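Local coordinates for protein putative sulfatase yidJ (Bacteroides fragilis, PDB 2QZU) that probably hydrolyses sulfate esters, as a putative arylsulfatase that belongs to the metal-dependent sulfatase family, at residues A[436-440]-A[441-445]; A[463-466]-A[467-471]; A[415-419]-A[420-424]; A[73-76]-A[77-80]. One frame throughout, in Å; residues are numbered along the deposited sequence.

Contact 1: A[436-440]-A[441-445]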
loop_
_atom_site.group_PDB
_atom_site.type_symbol
_atom_site.label_atom_id
_atom_site.label_comp_id
_atom_site.label_asym_id
_atom_site.label_seq_id
_atom_site.Cartn_x
_atom_site.Cartn_y
_atom_site.Cartn_z
ATOM N N ILE A 436 22.204 16.666 22.241
ATOM C CA ILE A 436 22.808 15.790 21.252
ATOM C C ILE A 436 23.905 16.510 20.478
ATOM O O ILE A 436 23.737 17.654 20.063
ATOM C CB ILE A 436 21.730 15.285 20.270
ATOM C CG1 ILE A 436 20.636 14.552 21.054
ATOM C CG2 ILE A 436 22.350 14.367 19.224
ATOM C CD1 ILE A 436 19.348 14.354 20.285
ATOM N N LEU A 437 25.036 15.836 20.292
ATOM C CA LEU A 437 26.149 16.415 19.558
ATOM C C LEU A 437 26.873 15.337 18.766
ATOM O O LEU A 437 27.277 14.316 19.317
ATOM C CB LEU A 437 27.131 17.100 20.515
ATOM C CG LEU A 437 28.393 17.698 19.880
ATOM C CD1 LEU A 437 28.006 18.751 18.852
ATOM C CD2 LEU A 437 29.274 18.308 20.965
ATOM N N PHE A 438 27.016 15.566 17.466
ATOM C CA PHE A 438 27.713 14.626 16.595
ATOM C C PHE A 438 28.868 15.327 15.895
ATOM O O PHE A 438 28.719 16.451 15.407
ATOM C CB PHE A 438 26.782 14.069 15.510
ATOM C CG PHE A 438 25.666 13.215 16.031
ATOM C CD1 PHE A 438 24.341 13.616 15.871
ATOM C CD2 PHE A 438 25.931 11.998 16.649
ATOM C CE1 PHE A 438 23.291 12.807 16.320
ATOM C CE2 PHE A 438 24.897 11.187 17.102
ATOM C CZ PHE A 438 23.574 11.591 16.937
ATOM N N ASP A 439 30.016 14.660 15.857
ATOM C CA ASP A 439 31.199 15.173 15.175
ATOM C C ASP A 439 31.168 14.415 13.852
ATOM O O ASP A 439 31.571 13.255 13.792
ATOM C CB ASP A 439 32.466 14.805 15.952
ATOM C CG ASP A 439 33.735 15.284 15.265
ATOM O OD1 ASP A 439 33.736 15.412 14.021
ATOM O OD2 ASP A 439 34.738 15.518 15.967
ATOM N N ARG A 440 30.686 15.062 12.797
ATOM C CA ARG A 440 30.570 14.400 11.500
ATOM C C ARG A 440 31.887 14.069 10.799
ATOM O O ARG A 440 31.904 13.291 9.845
ATOM C CB ARG A 440 29.672 15.223 10.575
ATOM C CG ARG A 440 28.278 15.470 11.142
ATOM C CD ARG A 440 27.285 15.806 10.031
ATOM N NE ARG A 440 27.749 16.909 9.197
ATOM C CZ ARG A 440 27.764 18.187 9.571
ATOM N NH1 ARG A 440 27.332 18.543 10.775
ATOM N NH2 ARG A 440 28.228 19.108 8.740
ATOM N N THR A 441 32.985 14.652 11.266
ATOM C CA THR A 441 34.288 14.377 10.673
ATOM C C THR A 441 34.764 12.989 11.099
ATOM O O THR A 441 35.116 12.160 10.260
ATOM C CB THR A 441 35.335 15.423 11.112
ATOM O OG1 THR A 441 34.946 16.715 10.629
ATOM C CG2 THR A 441 36.713 15.069 10.554
ATOM N N ASN A 442 34.763 12.740 12.406
ATOM C CA ASN A 442 35.197 11.451 12.949
ATOM C C ASN A 442 34.060 10.434 13.004
ATOM O O ASN A 442 34.296 9.228 13.088
ATOM C CB ASN A 442 35.757 11.633 14.366
ATOM C CG ASN A 442 37.162 12.206 14.376
ATOM O OD1 ASN A 442 38.099 11.593 13.861
ATOM N ND2 ASN A 442 37.317 13.383 14.969
ATOM N N ASP A 443 32.831 10.931 12.952
ATOM C CA ASP A 443 31.640 10.091 13.036
ATOM C C ASP A 443 30.642 10.568 11.978
ATOM O O ASP A 443 29.587 11.112 12.303
ATOM C CB ASP A 443 31.072 10.229 14.458
ATOM C CG ASP A 443 29.765 9.484 14.664
ATOM O OD1 ASP A 443 29.606 8.366 14.136
ATOM O OD2 ASP A 443 28.899 10.022 15.390
ATOM N N PRO A 444 30.968 10.363 10.689
ATOM C CA PRO A 444 30.094 10.787 9.588
ATOM C C PRO A 444 28.685 10.199 9.576
ATOM O O PRO A 444 27.749 10.834 9.089
ATOM C CB PRO A 444 30.901 10.409 8.345
ATOM C CG PRO A 444 31.675 9.204 8.804
ATOM C CD PRO A 444 32.137 9.627 10.175
ATOM N N HIS A 445 28.526 8.993 10.111
ATOM C CA HIS A 445 27.214 8.358 10.126
ATOM C C HIS A 445 26.459 8.626 11.421
ATOM O O HIS A 445 25.452 7.981 11.716
ATOM C CB HIS A 445 27.369 6.860 9.877
ATOM C CG HIS A 445 28.069 6.547 8.591
ATOM N ND1 HIS A 445 27.548 6.889 7.361
ATOM C CD2 HIS A 445 29.279 5.991 8.346
ATOM C CE1 HIS A 445 28.409 6.559 6.414
ATOM N NE2 HIS A 445 29.466 6.014 6.983
HETATM O O HOH W 1 30.054 12.008 17.026
#
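F438 and D443 meet where the strand gives way to a turn: ring atom CD2 lies 3.8 Å from D443 OD2, with ring and carboxylate planes 58° apart. Next, D439 N donates to a water 2.9 Å away, and that water passes a bond of 2.8 Å to D443 OD2. D443 also accepts from M447 N and N448 N. The D439 carboxylate accepts three of the four hydrogen bonds between the segments, one of them weak. With CG opposite the backbone N (chi1 178°), it swings forward over the residues that follow. OD1 accepts T441 N at 3.0 Å, approached close to its C-O axis although the N-H is bent, and N442 N at 3.3 Å from above the carboxylate plane, 66° out of it. OD2 takes only a weak bond of 3.5 Å from N442 ND2, its stronger partner being R420, through a salt bridge. From the backbone, D439 O receives D443 N at 2.8 Å. R440 adds a CA-H...O contact to D443 O, while its guanidinium leaves the turn for T418 O. The OD1-T441 N bond makes an Asx turn; with the D439 O bond it forms an Asx motif, closing an outermost strand of the sheet.

Contact 2: A[463-466]-A[467-471]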
loop_
_atom_site.group_PDB
_atom_site.type_symbol
_atom_site.label_atom_id
_atom_site.label_comp_id
_atom_site.label_asym_id
_atom_site.label_seq_id
_atom_site.Cartn_x
_atom_site.Cartn_y
_atom_site.Cartn_z
ATOM N N ARG A 463 25.241 28.847 23.743
ATOM C CA ARG A 463 25.074 30.291 23.636
ATOM C C ARG A 463 24.812 30.673 22.183
ATOM O O ARG A 463 24.030 31.577 21.904
ATOM C CB ARG A 463 26.304 31.043 24.162
ATOM C CG ARG A 463 27.602 30.781 23.424
ATOM C CD ARG A 463 28.639 31.833 23.808
ATOM N NE ARG A 463 29.973 31.534 23.294
ATOM C CZ ARG A 463 30.748 30.556 23.754
ATOM N NH1 ARG A 463 30.322 29.779 24.740
ATOM N NH2 ARG A 463 31.951 30.358 23.231
ATOM N N GLN A 464 25.458 29.964 21.262
ATOM C CA GLN A 464 25.285 30.236 19.841
ATOM C C GLN A 464 23.833 29.967 19.428
ATOM O O GLN A 464 23.249 30.733 18.665
ATOM C CB GLN A 464 26.250 29.373 19.018
ATOM C CG GLN A 464 26.245 29.678 17.522
ATOM C CD GLN A 464 27.246 28.840 16.738
ATOM O OE1 GLN A 464 27.270 28.879 15.506
ATOM N NE2 GLN A 464 28.079 28.083 17.447
ATOM N N LEU A 465 23.250 28.893 19.956
ATOM C CA LEU A 465 21.865 28.537 19.637
ATOM C C LEU A 465 20.923 29.582 20.229
ATOM O O LEU A 465 19.990 30.042 19.570
ATOM C CB LEU A 465 21.514 27.164 20.224
ATOM C CG LEU A 465 20.562 26.229 19.466
ATOM C CD1 LEU A 465 19.858 25.337 20.470
ATOM C CD2 LEU A 465 19.546 27.001 18.648
ATOM N N LYS A 466 21.170 29.948 21.484
ATOM C CA LYS A 466 20.338 30.936 22.159
ATOM C C LYS A 466 20.331 32.248 21.379
ATOM O O LYS A 466 19.278 32.857 21.180
ATOM C CB LYS A 466 20.845 31.169 23.584
ATOM C CG LYS A 466 19.900 31.990 24.450
ATOM C CD LYS A 466 20.444 32.124 25.866
ATOM C CE LYS A 466 19.577 33.035 26.720
ATOM N NZ LYS A 466 18.218 32.481 26.971
ATOM N N THR A 467 21.508 32.678 20.934
ATOM C CA THR A 467 21.626 33.915 20.169
ATOM C C THR A 467 20.815 33.810 18.878
ATOM O O THR A 467 20.148 34.766 18.477
ATOM C CB THR A 467 23.100 34.217 19.824
ATOM O OG1 THR A 467 23.854 34.363 21.035
ATOM C CG2 THR A 467 23.208 35.497 19.009
ATOM N N TRP A 468 20.874 32.643 18.240
ATOM C CA TRP A 468 20.136 32.399 17.005
ATOM C C TRP A 468 18.631 32.466 17.240
ATOM O O TRP A 468 17.898 33.096 16.479
ATOM C CB TRP A 468 20.497 31.023 16.419
ATOM C CG TRP A 468 19.590 30.612 15.291
ATOM C CD1 TRP A 468 18.503 29.788 15.365
ATOM C CD2 TRP A 468 19.641 31.085 13.941
ATOM N NE1 TRP A 468 17.870 29.723 14.146
ATOM C CE2 TRP A 468 18.548 30.509 13.253
ATOM C CE3 TRP A 468 20.503 31.943 13.247
ATOM C CZ2 TRP A 468 18.296 30.764 11.902
ATOM C CZ3 TRP A 468 20.250 32.197 11.899
ATOM C CH2 TRP A 468 19.156 31.609 11.244
ATOM N N LEU A 469 18.170 31.813 18.302
ATOM C CA LEU A 469 16.748 31.812 18.600
ATOM C C LEU A 469 16.247 33.213 18.963
ATOM O O LEU A 469 15.124 33.581 18.621
ATOM C CB LEU A 469 16.454 30.798 19.711
ATOM C CG LEU A 469 16.815 29.353 19.312
ATOM C CD1 LEU A 469 16.711 28.427 20.515
ATOM C CD2 LEU A 469 15.884 28.878 18.195
ATOM N N GLU A 470 17.078 34.004 19.641
ATOM C CA GLU A 470 16.681 35.364 20.004
ATOM C C GLU A 470 16.589 36.234 18.743
ATOM O O GLU A 470 15.662 37.030 18.585
ATOM C CB GLU A 470 17.688 35.968 20.995
ATOM C CG GLU A 470 17.723 35.242 22.343
ATOM C CD GLU A 470 18.755 35.802 23.309
ATOM O OE1 GLU A 470 19.944 35.875 22.937
ATOM O OE2 GLU A 470 18.377 36.158 24.444
ATOM N N LYS A 471 17.547 36.054 17.842
ATOM C CA LYS A 471 17.599 36.806 16.590
ATOM C C LYS A 471 16.367 36.547 15.727
ATOM O O LYS A 471 15.876 37.452 15.048
ATOM C CB LYS A 471 18.860 36.419 15.814
ATOM C CG LYS A 471 19.085 37.174 14.515
ATOM C CD LYS A 471 20.426 36.776 13.905
ATOM C CE LYS A 471 20.732 37.554 12.631
ATOM N NZ LYS A 471 19.798 37.221 11.522
#
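T467 returns to R463 twice: its N reaches R463 O at 2.9 Å in the ordinary helical bond, and its OG1 donates to the same R463 O, also at 2.9 Å. The two donors come from opposite faces of the carbonyl plane. The hydroxyl can fold back because OG1 sits beside its own backbone N (chi1 -60°). W468 N follows with a longer bond of 3.1 Å to Q464 O. Its indole makes only a loose apolar approach, W468 CD1 lying 4.4 Å from L465 CD2, since the ring end leads off to other partners. L469 N binds L465 O at 2.8 Å, and the leucine pair is closer, L465 CD2 lying 3.7 Å from L469 CG. E470 N meets K466 O at 2.9 Å. K466 NZ stays 4.5 Å from E470 OE2, beyond a salt bridge, so any attraction is probably modest; NZ is hydrogen-bonded to A477 O and I480 O of the C-terminal tail. Within helix 455-471 the L465 and L469 side is laid on strand 412-417 at R414, with L465 also on L416, whereas W468 reaches Y402 of strand 399-404 through NE1 and meets the Y88 ring edge-to-face.

Contact 3: A[415-419]-A[420-424]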
loop_
_atom_site.group_PDB
_atom_site.type_symbol
_atom_site.label_atom_id
_atom_site.label_comp_id
_atom_site.label_asym_id
_atom_site.label_seq_id
_atom_site.Cartn_x
_atom_site.Cartn_y
_atom_site.Cartn_z
ATOM N N GLY A 415 18.309 23.258 16.954
ATOM C CA GLY A 415 19.700 22.878 16.816
ATOM C C GLY A 415 20.459 23.699 15.804
ATOM O O GLY A 415 19.930 24.645 15.222
ATOM N N LEU A 416 21.714 23.322 15.603
ATOM C CA LEU A 416 22.590 23.993 14.660
ATOM C C LEU A 416 23.425 22.954 13.920
ATOM O O LEU A 416 23.773 21.916 14.481
ATOM C CB LEU A 416 23.527 24.951 15.399
ATOM C CG LEU A 416 22.940 26.129 16.175
ATOM C CD1 LEU A 416 24.048 26.785 16.995
ATOM C CD2 LEU A 416 22.311 27.127 15.216
ATOM N N ARG A 417 23.731 23.233 12.660
ATOM C CA ARG A 417 24.558 22.340 11.858
ATOM C C ARG A 417 25.720 23.163 11.324
ATOM O O ARG A 417 25.518 24.088 10.536
ATOM C CB ARG A 417 23.761 21.747 10.682
ATOM C CG ARG A 417 24.568 20.760 9.809
ATOM C CD ARG A 417 23.719 20.200 8.664
ATOM N NE ARG A 417 24.431 19.218 7.841
ATOM C CZ ARG A 417 25.413 19.511 6.992
ATOM N NH1 ARG A 417 25.815 20.763 6.837
ATOM N NH2 ARG A 417 25.988 18.545 6.283
ATOM N N THR A 418 26.932 22.860 11.780
ATOM C CA THR A 418 28.105 23.573 11.289
ATOM C C THR A 418 28.739 22.648 10.257
ATOM O O THR A 418 28.269 21.523 10.063
ATOM C CB THR A 418 29.138 23.850 12.403
ATOM O OG1 THR A 418 29.891 22.660 12.665
ATOM C CG2 THR A 418 28.441 24.301 13.679
ATOM N N ASP A 419 29.801 23.106 9.602
ATOM C CA ASP A 419 30.456 22.278 8.599
ATOM C C ASP A 419 31.058 21.006 9.186
ATOM O O ASP A 419 31.503 20.133 8.444
ATOM C CB ASP A 419 31.545 23.069 7.860
ATOM C CG ASP A 419 32.531 23.731 8.801
ATOM O OD1 ASP A 419 32.818 23.162 9.876
ATOM O OD2 ASP A 419 33.031 24.821 8.455
ATOM N N ARG A 420 31.062 20.893 10.511
ATOM C CA ARG A 420 31.621 19.711 11.163
ATOM C C ARG A 420 30.701 19.053 12.187
ATOM O O ARG A 420 30.647 17.823 12.278
ATOM C CB ARG A 420 32.942 20.062 11.856
ATOM C CG ARG A 420 33.541 18.897 12.637
ATOM C CD ARG A 420 34.830 19.279 13.346
ATOM N NE ARG A 420 35.408 18.136 14.047
ATOM C CZ ARG A 420 36.494 18.192 14.812
ATOM N NH1 ARG A 420 37.133 19.342 14.984
ATOM N NH2 ARG A 420 36.942 17.096 15.406
ATOM N N TYR A 421 29.979 19.869 12.950
ATOM C CA TYR A 421 29.094 19.366 13.999
ATOM C C TYR A 421 27.597 19.558 13.779
ATOM O O TYR A 421 27.164 20.489 13.106
ATOM C CB TYR A 421 29.427 20.056 15.329
ATOM C CG TYR A 421 30.833 19.847 15.846
ATOM C CD1 TYR A 421 31.188 18.666 16.495
ATOM C CD2 TYR A 421 31.805 20.837 15.691
ATOM C CE1 TYR A 421 32.482 18.475 16.983
ATOM C CE2 TYR A 421 33.101 20.655 16.174
ATOM C CZ TYR A 421 33.429 19.472 16.816
ATOM O OH TYR A 421 34.708 19.286 17.293
ATOM N N THR A 422 26.812 18.657 14.362
ATOM C CA THR A 422 25.360 18.777 14.341
ATOM C C THR A 422 25.014 18.766 15.826
ATOM O O THR A 422 25.286 17.790 16.528
ATOM C CB THR A 422 24.667 17.600 13.630
ATOM O OG1 THR A 422 24.984 17.636 12.234
ATOM C CG2 THR A 422 23.148 17.703 13.789
ATOM N N TYR A 423 24.450 19.872 16.302
ATOM C CA TYR A 423 24.084 20.025 17.708
ATOM C C TYR A 423 22.589 20.258 17.828
ATOM O O TYR A 423 22.002 20.985 17.030
ATOM C CB TYR A 423 24.833 21.223 18.305
ATOM C CG TYR A 423 24.470 21.554 19.737
ATOM C CD1 TYR A 423 24.942 20.779 20.794
ATOM C CD2 TYR A 423 23.654 22.647 20.032
ATOM C CE1 TYR A 423 24.613 21.085 22.112
ATOM C CE2 TYR A 423 23.319 22.962 21.349
ATOM C CZ TYR A 423 23.803 22.174 22.382
ATOM O OH TYR A 423 23.475 22.474 23.681
ATOM N N ALA A 424 21.967 19.632 18.819
ATOM C CA ALA A 424 20.541 19.818 19.026
ATOM C C ALA A 424 20.169 19.637 20.486
ATOM O O ALA A 424 20.789 18.853 21.206
ATOM C CB ALA A 424 19.758 18.840 18.171
#
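The Y421 ring turns an edge to T418 OG1, which lies near the ring plane, while one face carries R420 CG, 3.9 Å above it and offset toward the rim. In return, Y421 OH stands 3.2 Å above the plane of the R420 guanidinium, over its centre; the extended arginine thus runs along the tyrosine before its NH2 forms a salt bridge with D439. T418 OG1 also governs the turn. It lies between the backbone N and carbonyl carbon of its own residue (chi1 79°), turned in toward the loop, and there accepts R420 N at 3.0 Å and Y421 N at 2.8 Å, the latter nearly straight at 170°. This is an ST turn built into a tight hairpin with D419 and R420 at its tip. T418 N closes the hairpin on Y421 O at 2.7 Å. Beyond the turn, L416 and Y423 form an antiparallel hydrogen-bonded pair: L416 N to Y423 O and Y423 N to L416 O are both 2.8 Å. R417 with T422 and G415 with A424 are non-hydrogen-bonded pairs. At G415, which brings no side chain, the CA atoms of G415 and A424 come within 3.9 Å. The N-to-C directions of 415-417 and 421-424 lie 174° apart, almost exactly antiparallel. Strands 412-417 and 421-428 are the inner pair of the four-stranded sheet, flanked by 399-404 and 431-439; helix 455-471 covers the face bearing L416 and Y423, with Q464 on L416 and F461 against the Y423 ring.

Contact 4: A[73-76]-A[77-80]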
loop_
_atom_site.group_PDB
_atom_site.type_symbol
_atom_site.label_atom_id
_atom_site.label_comp_id
_atom_site.label_asym_id
_atom_site.label_seq_id
_atom_site.Cartn_x
_atom_site.Cartn_y
_atom_site.Cartn_z
ATOM N N TYR A 73 14.037 22.210 8.555
ATOM C CA TYR A 73 12.899 21.541 9.183
ATOM C C TYR A 73 12.505 20.536 8.108
ATOM O O TYR A 73 11.653 20.816 7.264
ATOM C CB TYR A 73 11.757 22.527 9.444
ATOM C CG TYR A 73 10.721 22.038 10.440
ATOM C CD1 TYR A 73 10.569 20.681 10.713
ATOM C CD2 TYR A 73 9.887 22.939 11.107
ATOM C CE1 TYR A 73 9.615 20.226 11.626
ATOM C CE2 TYR A 73 8.919 22.492 12.022
ATOM C CZ TYR A 73 8.795 21.135 12.272
ATOM O OH TYR A 73 7.853 20.679 13.171
ATOM N N PRO A 74 13.137 19.352 8.120
ATOM C CA PRO A 74 12.874 18.300 7.134
ATOM C C PRO A 74 11.524 17.586 7.184
ATOM O O PRO A 74 11.448 16.394 7.473
ATOM C CB PRO A 74 14.062 17.360 7.327
ATOM C CG PRO A 74 14.288 17.434 8.800
ATOM C CD PRO A 74 14.159 18.919 9.093
ATOM N N VAL A 75 10.469 18.345 6.895
ATOM C CA VAL A 75 9.089 17.870 6.856
ATOM C C VAL A 75 8.421 18.671 5.735
ATOM O O VAL A 75 8.718 19.855 5.554
ATOM C CB VAL A 75 8.361 18.137 8.186
ATOM C CG1 VAL A 75 6.925 17.643 8.100
ATOM C CG2 VAL A 75 9.091 17.435 9.318
ATOM N N SER A 76 7.516 18.034 4.998
ATOM C CA SER A 76 6.865 18.678 3.857
ATOM C C SER A 76 6.318 20.104 4.010
ATOM O O SER A 76 6.919 21.059 3.514
ATOM C CB SER A 76 5.766 17.768 3.301
ATOM O OG SER A 76 5.181 18.346 2.140
ATOM N N SER A 77 5.181 20.263 4.676
ATOM C CA SER A 77 4.602 21.595 4.815
ATOM C C SER A 77 5.530 22.626 5.449
ATOM O O SER A 77 5.682 23.730 4.920
ATOM C CB SER A 77 3.285 21.523 5.588
ATOM O OG SER A 77 2.392 20.641 4.938
ATOM N N PRO A 78 6.159 22.285 6.588
ATOM C CA PRO A 78 7.061 23.244 7.232
ATOM C C PRO A 78 8.159 23.729 6.291
ATOM O O PRO A 78 8.438 24.929 6.218
ATOM C CB PRO A 78 7.615 22.453 8.418
ATOM C CG PRO A 78 6.459 21.563 8.786
ATOM C CD PRO A 78 5.987 21.081 7.422
ATOM N N ALA A 79 8.779 22.799 5.567
ATOM C CA ALA A 79 9.847 23.170 4.647
ATOM C C ALA A 79 9.317 24.080 3.538
ATOM O O ALA A 79 9.926 25.096 3.224
ATOM C CB ALA A 79 10.494 21.920 4.044
ATOM N N ARG A 80 8.182 23.712 2.950
ATOM C CA ARG A 80 7.587 24.509 1.880
ATOM C C ARG A 80 7.156 25.876 2.403
ATOM O O ARG A 80 7.248 26.879 1.693
ATOM C CB ARG A 80 6.394 23.759 1.274
ATOM C CG ARG A 80 6.809 22.443 0.615
ATOM C CD ARG A 80 5.643 21.487 0.417
ATOM N NE ARG A 80 6.090 20.222 -0.160
ATOM C CZ ARG A 80 6.414 20.050 -1.439
ATOM N NH1 ARG A 80 6.340 21.062 -2.293
ATOM N NH2 ARG A 80 6.825 18.865 -1.860
#
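S76 holds OG opposite its backbone N (chi1 -176°), and R80, extended from CG to NE, runs back along the helix to meet it. R80 NE donates to S76 OG at 3.1 Å with a bent N-H...O angle of 144°, and OG lies at the guanidinium edge, slightly tilted from its plane. The two residues are also joined through the backbone, R80 N to S76 O at 3.0 Å. One position earlier V75, the N-cap, offers its carbonyl O to A79 N at 2.9 Å, so the first turn of helix 76-85 is fixed by consecutive bonds. The approach to it is shaped by P74, the centre of an inverse gamma turn in which V75 N binds Y73 O at 2.8 Å. Apolar contacts fill the other flank. P78 CB sits over one face of the Y73 ring, 3.7 Å from the centroid and 19° off the normal, a CH-pi contact; P78 CD touches V75 CG1 at 3.6 Å. Y73 OH goes on to V404 N of strand 399-404. S76 OG has H134 ND1 as its stronger partner and a weak bond to K132 NZ, while R80 forms a salt bridge with D36 and S77 OG bonds to H134 O and C98 N. The run S76-S77-P78-A79-R80 matches the sulfatase signature whose first residue is converted to 3-oxoalanine, a change predicted for S76 but absent here. S76 is thus present as the unmodified hydroxyl, held by R80 NE as donor and hydrogen-bonded to H134, in buried surroundings consistent with a sulfatase active site.

Overall arrangement
Contacts 1 and 3 sit on neighbouring strands of one antiparallel sheet and touch directly: polar bonds tie the strand end to the hairpin tip. Contact 2 lies on the helix across that sheet, and reaches contact 3 by packing alone, Q464 and L465 against L416. Contact 4 is remote from all three, its centre about 19 Å from that of contact 3, and lies only 7 Å from the chain's centre. It is wholly buried and combines polar grips with proline-aromatic packing; contacts 1 and 2 are partly exposed, ruled by carboxylate and helical bonding, and contact 3 is mostly buried, joining backbone pairing to a turn closed by side-chain bonds.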